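Local coordinates for protein lectin 2 (Agrocybe aegerita, PDB 4TQJ) that specifically recognises and binds N-acetylglucosamine at the non-reducing ends of glycans, acting as a fungal lectin, at residues A[157-160]-A[166-169]; A[174-179]-A[185-190]. The protein carries 1 engineered substitution. All blocks are in the same frame, centred on the assembly; numbering follows the deposited sequence.

Contact 1 (A[157-160]-A[166-169]); sequences LKDF and GWRL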
ATOM      1  N   LEU A 157     -21.950  -9.376 -26.416  1.00 23.95           N
ATOM      2  CA  LEU A 157     -21.581 -10.581 -27.142  1.00 25.96           C
ATOM      3  C   LEU A 157     -22.622 -11.669 -26.890  1.00 26.14           C
ATOM      4  O   LEU A 157     -22.897 -12.008 -25.737  1.00 22.22           O
ATOM      5  CB  LEU A 157     -20.200 -11.068 -26.700  1.00 27.64           C
ATOM      6  CG  LEU A 157     -19.614 -12.241 -27.493  1.00 21.78           C
ATOM      7  CD1 LEU A 157     -19.291 -11.798 -28.919  1.00 24.94           C
ATOM      8  CD2 LEU A 157     -18.369 -12.799 -26.821  1.00 22.84           C
ATOM      9  N   LYS A 158     -23.206 -12.207 -27.962  1.00 17.99           N
ATOM     10  CA  LYS A 158     -24.242 -13.225 -27.835  1.00 19.11           C
ATOM     11  C   LYS A 158     -23.667 -14.641 -27.838  1.00 25.45           C
ATOM     12  O   LYS A 158     -23.898 -15.425 -28.761  1.00 20.84           O
ATOM     13  CB  LYS A 158     -25.293 -13.068 -28.937  1.00 24.94           C
ATOM     14  CG  LYS A 158     -26.035 -11.723 -28.899  1.00 26.72           C
ATOM     15  CD  LYS A 158     -27.270 -11.740 -29.807  1.00 33.19           C
ATOM     16  CE  LYS A 158     -28.043 -10.429 -29.736  1.00 30.76           C
ATOM     17  NZ  LYS A 158     -29.215 -10.414 -30.670  1.00 35.07           N
ATOM     18  N   ASP A 159     -22.935 -14.961 -26.775  1.00 20.51           N
ATOM     19  CA  ASP A 159     -22.248 -16.229 -26.660  1.00 17.04           C
ATOM     20  C   ASP A 159     -21.770 -16.352 -25.220  1.00 18.13           C
ATOM     21  O   ASP A 159     -21.773 -15.366 -24.485  1.00 16.16           O
ATOM     22  CB  ASP A 159     -21.054 -16.262 -27.597  1.00 20.20           C
ATOM     23  CG  ASP A 159     -20.707 -17.669 -28.051  1.00 27.64           C
ATOM     24  OD1 ASP A 159     -21.151 -18.658 -27.406  1.00 26.78           O
ATOM     25  OD2 ASP A 159     -19.972 -17.779 -29.054  1.00 32.23           O
ATOM     26  N   PHE A 160     -21.360 -17.551 -24.822  1.00 15.58           N
ATOM     27  CA  PHE A 160     -20.897 -17.800 -23.451  1.00 16.73           C
ATOM     28  C   PHE A 160     -21.994 -17.618 -22.390  1.00 15.86           C
ATOM     29  O   PHE A 160     -21.690 -17.388 -21.227  1.00 14.93           O
ATOM     30  CB  PHE A 160     -19.703 -16.897 -23.106  1.00 14.65           C
ATOM     31  CG  PHE A 160     -18.537 -17.059 -24.033  1.00 17.43           C
ATOM     32  CD1 PHE A 160     -17.759 -18.214 -24.000  1.00 14.81           C
ATOM     33  CD2 PHE A 160     -18.210 -16.060 -24.932  1.00 16.52           C
ATOM     34  CE1 PHE A 160     -16.687 -18.370 -24.861  1.00 14.12           C
ATOM     35  CE2 PHE A 160     -17.141 -16.213 -25.804  1.00 18.20           C
ATOM     36  CZ  PHE A 160     -16.379 -17.369 -25.767  1.00 19.85           C
ATOM     37  N   GLY A 166     -25.871 -22.663 -24.268  1.00 17.30           N
ATOM     38  CA  GLY A 166     -25.815 -23.833 -23.415  1.00 20.67           C
ATOM     39  C   GLY A 166     -24.627 -23.911 -22.486  1.00 16.95           C
ATOM     40  O   GLY A 166     -24.198 -25.005 -22.138  1.00 15.24           O
ATOM     41  N   TRP A 167     -24.088 -22.764 -22.079  1.00 15.85           N
ATOM     42  CA  TRP A 167     -22.999 -22.783 -21.106  1.00 16.01           C
ATOM     43  C   TRP A 167     -23.510 -23.163 -19.709  1.00 16.61           C
ATOM     44  O   TRP A 167     -24.544 -22.661 -19.246  1.00 18.18           O
ATOM     45  CB  TRP A 167     -22.204 -21.469 -21.136  1.00 14.54           C
ATOM     46  CG  TRP A 167     -21.448 -21.338 -22.428  1.00 14.57           C
ATOM     47  CD1 TRP A 167     -21.959 -20.953 -23.640  1.00 15.03           C
ATOM     48  CD2 TRP A 167     -20.060 -21.624 -22.653  1.00 12.32           C
ATOM     49  NE1 TRP A 167     -20.973 -20.973 -24.596  1.00 15.13           N
ATOM     50  CE2 TRP A 167     -19.798 -21.378 -24.020  1.00 16.35           C
ATOM     51  CE3 TRP A 167     -19.011 -22.047 -21.832  1.00 13.32           C
ATOM     52  CZ2 TRP A 167     -18.530 -21.551 -24.587  1.00 13.28           C
ATOM     53  CZ3 TRP A 167     -17.749 -22.215 -22.393  1.00 12.98           C
ATOM     54  CH2 TRP A 167     -17.522 -21.971 -23.760  1.00 13.26           C
ATOM     55  N   ARG A 168     -22.794 -24.085 -19.069  1.00 13.87           N
ATOM     56  CA  ARG A 168     -23.190 -24.642 -17.782  1.00 16.00           C
ATOM     57  C   ARG A 168     -22.029 -24.677 -16.795  1.00 15.01           C
ATOM     58  O   ARG A 168     -20.915 -25.094 -17.130  1.00 13.96           O
ATOM     59  CB  ARG A 168     -23.709 -26.076 -17.958  1.00 15.86           C
ATOM     60  CG  ARG A 168     -24.931 -26.207 -18.858  1.00 19.98           C
ATOM     61  CD  ARG A 168     -26.195 -25.674 -18.171  1.00 22.37           C
ATOM     62  NE  ARG A 168     -27.389 -25.852 -18.996  1.00 21.07           N
ATOM     63  CZ  ARG A 168     -27.814 -24.961 -19.887  1.00 22.17           C
ATOM     64  NH1 ARG A 168     -27.149 -23.829 -20.074  1.00 14.19           N
ATOM     65  NH2 ARG A 168     -28.911 -25.200 -20.591  1.00 26.95           N
ATOM     66  N   LEU A 169     -22.314 -24.276 -15.562  1.00 16.08           N
ATOM     67  CA  LEU A 169     -21.326 -24.310 -14.505  1.00 13.51           C
ATOM     68  C   LEU A 169     -20.878 -25.721 -14.153  1.00 15.50           C
ATOM     69  O   LEU A 169     -19.771 -25.900 -13.661  1.00 15.80           O
ATOM     70  CB  LEU A 169     -21.845 -23.579 -13.275  1.00 14.99           C
ATOM     71  CG  LEU A 169     -21.962 -22.089 -13.568  1.00 13.84           C
ATOM     72  CD1 LEU A 169     -22.926 -21.433 -12.600  1.00 16.34           C
ATOM     73  CD2 LEU A 169     -20.580 -21.446 -13.526  1.00 15.64           C
TER
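The side chains of Phe160 and Trp167 run alongside each other in a common direction within the long loop that leads from strand 154-157, the last of one four-stranded antiparallel sheet, to strand 173-177 in the next. Loops of this kind carry the chain from blade to blade in a beta-propeller, the fold indicated by the family assignment and by the succession of such sheets. The closest approach sets a backbone carbon of Phe160, CA, against the indole of Trp167, at CD1, 3.3 Å away. Phe160 CA sits over the face of the Trp167 five-membered ring, 18° off its normal and 3.5 Å from its centroid, which defines a CH-pi contact. Further along the indole, Phe160 CD1 meets Trp167 CZ2 at 3.5 Å. Here the planes of the phenyl and six-membered rings are inclined by 47°, so the pair is neither a parallel stack nor an edge-to-face arrangement. Trp167 is placed for both contacts by a chi1 of -68°, which sets CG beside its own backbone N and opposite the carbonyl carbon. Phe196 of strand 195-198 touches both aromatic side chains, and Ile187 also packs on Phe160. Polar groups border this packing without bonding across it. Asp159 OD1 accepts a hydrogen bond from Phe160 N at 2.8 Å, on the anti side and out of the carboxylate plane. Asp159 OD1 also stands obliquely to the indole, 3.6 Å from Trp167 NE1, without a hydrogen bond. On the other segment, Arg168 folds its guanidinium back so that NH1 donates to Tyr162 O and also, from above the carbonyl plane, to Trp167 O at 3.0 Å.

Contact 2 (A[174-179]-A[185-190]); sequences RFLADV and LDIVGF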
ATOM      1  N   ARG A 174     -15.453 -20.363 -17.750  1.00 13.10           N
ATOM      2  CA  ARG A 174     -15.364 -19.088 -18.436  1.00 12.25           C
ATOM      3  C   ARG A 174     -14.493 -18.133 -17.640  1.00 11.08           C
ATOM      4  O   ARG A 174     -14.826 -17.779 -16.519  1.00 11.01           O
ATOM      5  CB  ARG A 174     -16.763 -18.508 -18.685  1.00 13.84           C
ATOM      6  CG  ARG A 174     -17.497 -19.190 -19.865  1.00 14.90           C
ATOM      7  CD  ARG A 174     -19.010 -18.979 -19.786  1.00 12.08           C
ATOM      8  NE  ARG A 174     -19.568 -19.694 -18.642  1.00 15.97           N
ATOM      9  CZ  ARG A 174     -20.843 -19.651 -18.261  1.00 15.67           C
ATOM     10  NH1 ARG A 174     -21.726 -18.917 -18.925  1.00 15.12           N
ATOM     11  NH2 ARG A 174     -21.230 -20.337 -17.198  1.00 14.68           N
ATOM     12  N   PHE A 175     -13.376 -17.734 -18.242  1.00 13.16           N
ATOM     13  CA  PHE A 175     -12.377 -16.906 -17.574  1.00 13.56           C
ATOM     14  C   PHE A 175     -12.114 -15.648 -18.398  1.00 11.32           C
ATOM     15  O   PHE A 175     -12.527 -15.549 -19.547  1.00 14.57           O
ATOM     16  CB  PHE A 175     -11.044 -17.659 -17.431  1.00 13.51           C
ATOM     17  CG  PHE A 175     -11.119 -18.963 -16.673  1.00 11.00           C
ATOM     18  CD1 PHE A 175     -10.147 -19.940 -16.888  1.00 17.60           C
ATOM     19  CD2 PHE A 175     -12.100 -19.203 -15.726  1.00 14.16           C
ATOM     20  CE1 PHE A 175     -10.167 -21.136 -16.197  1.00 13.71           C
ATOM     21  CE2 PHE A 175     -12.124 -20.401 -15.026  1.00 14.62           C
ATOM     22  CZ  PHE A 175     -11.149 -21.367 -15.264  1.00 10.55           C
ATOM     23  N   LEU A 176     -11.397 -14.697 -17.815  1.00 11.09           N
ATOM     24  CA  LEU A 176     -10.958 -13.515 -18.537  1.00 13.55           C
ATOM     25  C   LEU A 176      -9.444 -13.462 -18.409  1.00 12.41           C
ATOM     26  O   LEU A 176      -8.915 -13.619 -17.326  1.00 12.78           O
ATOM     27  CB  LEU A 176     -11.578 -12.255 -17.950  1.00 12.96           C
ATOM     28  CG  LEU A 176     -13.108 -12.145 -17.924  1.00 13.91           C
ATOM     29  CD1 LEU A 176     -13.537 -10.930 -17.078  1.00  9.58           C
ATOM     30  CD2 LEU A 176     -13.675 -12.084 -19.339  1.00 13.17           C
ATOM     31  N   ALA A 177      -8.752 -13.282 -19.526  1.00 15.95           N
ATOM     32  CA  ALA A 177      -7.299 -13.229 -19.524  1.00 14.97           C
ATOM     33  C   ALA A 177      -6.831 -12.620 -20.827  1.00 17.22           C
ATOM     34  O   ALA A 177      -7.507 -12.723 -21.836  1.00 17.87           O
ATOM     35  CB  ALA A 177      -6.715 -14.630 -19.363  1.00 16.72           C
ATOM     36  N   ASP A 178      -5.664 -11.995 -20.812  1.00 17.07           N
ATOM     37  CA  ASP A 178      -5.093 -11.512 -22.054  1.00 20.02           C
ATOM     38  C   ASP A 178      -4.359 -12.650 -22.741  1.00 16.97           C
ATOM     39  O   ASP A 178      -3.269 -13.038 -22.312  1.00 16.98           O
ATOM     40  CB  ASP A 178      -4.130 -10.352 -21.804  1.00 23.13           C
ATOM     41  CG  ASP A 178      -3.645  -9.727 -23.093  1.00 21.24           C
ATOM     42  OD1 ASP A 178      -4.177 -10.094 -24.159  1.00 22.16           O
ATOM     43  OD2 ASP A 178      -2.737  -8.878 -23.042  1.00 25.36           O
ATOM     44  N   VAL A 179      -4.974 -13.197 -23.789  1.00 17.72           N
ATOM     45  CA  VAL A 179      -4.338 -14.236 -24.592  1.00 19.18           C
ATOM     46  C   VAL A 179      -3.888 -13.682 -25.947  1.00 19.70           C
ATOM     47  O   VAL A 179      -2.987 -14.237 -26.574  1.00 18.42           O
ATOM     48  CB  VAL A 179      -5.273 -15.440 -24.822  1.00 18.04           C
ATOM     49  CG1 VAL A 179      -5.693 -16.062 -23.499  1.00 17.48           C
ATOM     50  CG2 VAL A 179      -6.504 -15.022 -25.604  1.00 21.44           C
ATOM     51  N   LEU A 185      -8.099  -7.683 -21.409  1.00 19.16           N
ATOM     52  CA  LEU A 185      -8.620  -8.989 -21.004  1.00 19.12           C
ATOM     53  C   LEU A 185      -9.561  -9.603 -22.037  1.00 17.75           C
ATOM     54  O   LEU A 185     -10.586  -9.018 -22.369  1.00 18.34           O
ATOM     55  CB  LEU A 185      -9.351  -8.869 -19.675  1.00 18.30           C
ATOM     56  CG  LEU A 185      -8.478  -8.566 -18.460  1.00 20.03           C
ATOM     57  CD1 LEU A 185      -9.349  -8.332 -17.243  1.00 18.42           C
ATOM     58  CD2 LEU A 185      -7.496  -9.692 -18.214  1.00 22.16           C
ATOM     59  N   ASP A 186      -9.230 -10.797 -22.519  1.00 13.97           N
ATOM     60  CA  ASP A 186     -10.100 -11.498 -23.461  1.00 16.61           C
ATOM     61  C   ASP A 186     -10.993 -12.492 -22.733  1.00 16.98           C
ATOM     62  O   ASP A 186     -10.802 -12.734 -21.545  1.00 16.21           O
ATOM     63  CB  ASP A 186      -9.256 -12.219 -24.503  1.00 19.58           C
ATOM     64  CG  ASP A 186      -8.174 -11.327 -25.063  1.00 20.07           C
ATOM     65  OD1 ASP A 186      -8.529 -10.230 -25.548  1.00 19.91           O
ATOM     66  OD2 ASP A 186      -6.984 -11.702 -24.979  1.00 16.21           O
ATOM     67  N   ILE A 187     -11.975 -13.041 -23.446  1.00 15.70           N
ATOM     68  CA  ILE A 187     -12.824 -14.089 -22.901  1.00 18.65           C
ATOM     69  C   ILE A 187     -12.258 -15.454 -23.303  1.00 14.21           C
ATOM     70  O   ILE A 187     -12.005 -15.717 -24.477  1.00 15.95           O
ATOM     71  CB  ILE A 187     -14.279 -13.974 -23.407  1.00 15.25           C
ATOM     72  CG1 ILE A 187     -14.947 -12.706 -22.854  1.00 14.48           C
ATOM     73  CG2 ILE A 187     -15.071 -15.235 -23.032  1.00 14.31           C
ATOM     74  CD1 ILE A 187     -16.328 -12.396 -23.453  1.00 13.47           C
ATOM     75  N   VAL A 188     -12.029 -16.300 -22.314  1.00 15.16           N
ATOM     76  CA  VAL A 188     -11.557 -17.650 -22.558  1.00 14.99           C
ATOM     77  C   VAL A 188     -12.601 -18.624 -22.044  1.00 14.65           C
ATOM     78  O   VAL A 188     -12.848 -18.682 -20.842  1.00 15.01           O
ATOM     79  CB  VAL A 188     -10.250 -17.924 -21.814  1.00 12.09           C
ATOM     80  CG1 VAL A 188      -9.812 -19.355 -22.063  1.00 14.14           C
ATOM     81  CG2 VAL A 188      -9.171 -16.927 -22.243  1.00 14.84           C
ATOM     82  N   GLY A 189     -13.198 -19.398 -22.945  1.00 13.32           N
ATOM     83  CA  GLY A 189     -14.234 -20.340 -22.558  1.00 14.13           C
ATOM     84  C   GLY A 189     -13.924 -21.789 -22.900  1.00 14.30           C
ATOM     85  O   GLY A 189     -13.626 -22.110 -24.049  1.00 13.81           O
ATOM     86  N   PHE A 190     -13.993 -22.663 -21.897  1.00 12.04           N
ATOM     87  CA  PHE A 190     -13.788 -24.093 -22.104  1.00 10.02           C
ATOM     88  C   PHE A 190     -15.160 -24.710 -22.324  1.00 10.74           C
ATOM     89  O   PHE A 190     -15.886 -24.956 -21.372  1.00 13.42           O
ATOM     90  CB  PHE A 190     -13.116 -24.734 -20.882  1.00  8.40           C
ATOM     91  CG  PHE A 190     -11.719 -24.238 -20.621  1.00 12.03           C
ATOM     92  CD1 PHE A 190     -10.622 -25.083 -20.806  1.00 11.35           C
ATOM     93  CD2 PHE A 190     -11.497 -22.934 -20.189  1.00 13.34           C
ATOM     94  CE1 PHE A 190      -9.347 -24.636 -20.566  1.00 12.48           C
ATOM     95  CE2 PHE A 190     -10.209 -22.468 -19.947  1.00 11.21           C
ATOM     96  CZ  PHE A 190      -9.130 -23.317 -20.141  1.00 14.70           C
TER
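Asp186 keeps CG beside its own backbone N, opposite the carbonyl carbon (chi1 -47°), and this brings OD2 to Val179 N at 2.8 Å, with the donor nearly along the C-O axis. This bond closes the turn end of a beta hairpin, strands 173-177 and 186-190, the antiparallel unit from which propeller blades are built. Just beyond it, Val188 has CG2 likewise opposite its carbonyl carbon, where it meets Val179 CG1 at 3.8 Å. The short strand axes run at 148° to one another. Phe175 with Val188 and Ala177 with Asp186 are hydrogen-bonded pairs; for example, Phe175 N reaches Val188 O at 2.8 Å. The non-hydrogen-bonded pairs Arg174-Gly189 and Leu176-Ile187 alternate with them. Separately, Leu176 CA approaches Asp186 O at 3.1 Å as a CA-H...O contact. At the turn, Asp178 OD1 and Asp186 OD2 come within 3.3 Å of each other. Backbone amides donate to both carboxylates: Asp178 receives Gly183 N on OD2 and Gly181 N on OD1, while Asp186 receives Thr180 N on OD2 and Asn200 N on OD1. These donors probably offset the repulsion between the two acids. At the far end, the Phe175 and Phe190 rings meet obliquely, planes 59° apart, with Phe175 CD1 4.0 Å from Phe190 CE2. On the sheet face bearing Leu176 and Ile187, Leu176 CD2 lies 3.8 Å from Ile187 CG1. Strand 117-121 of the preceding sheet packs on Leu176 and Leu185, whereas Val232 of strand 230-233 in the following sheet touches Phe175, Ala177 and Val188. Within its own sheet, the hairpin is flanked by N-terminal strand 4-5 beside 173-177 and by strand 195-198 beside 186-190.

Overall arrangement
Contacts 1 and 2 follow one another along the chain, their centres about 13 Å apart: the inter-blade loop closes on itself before the hairpin opens. Both are buried, but contact 2 lies nearer the centre of the chain, about 12 Å from it against about 19 Å for the centre of contact 1. Contact 1 relies on aromatic and CH-pi packing with no hydrogen bond between its segments; contact 2 combines regular strand pairing with apolar faces and a carboxylate-centred turn. They adjoin directly. Arg174 NH1 probably donates a hydrogen bond to Phe160 O and packs on Trp167 CB, while Phe160 CE2 rests 3.6 Å from Ile187 CG2, joining loop to sheet.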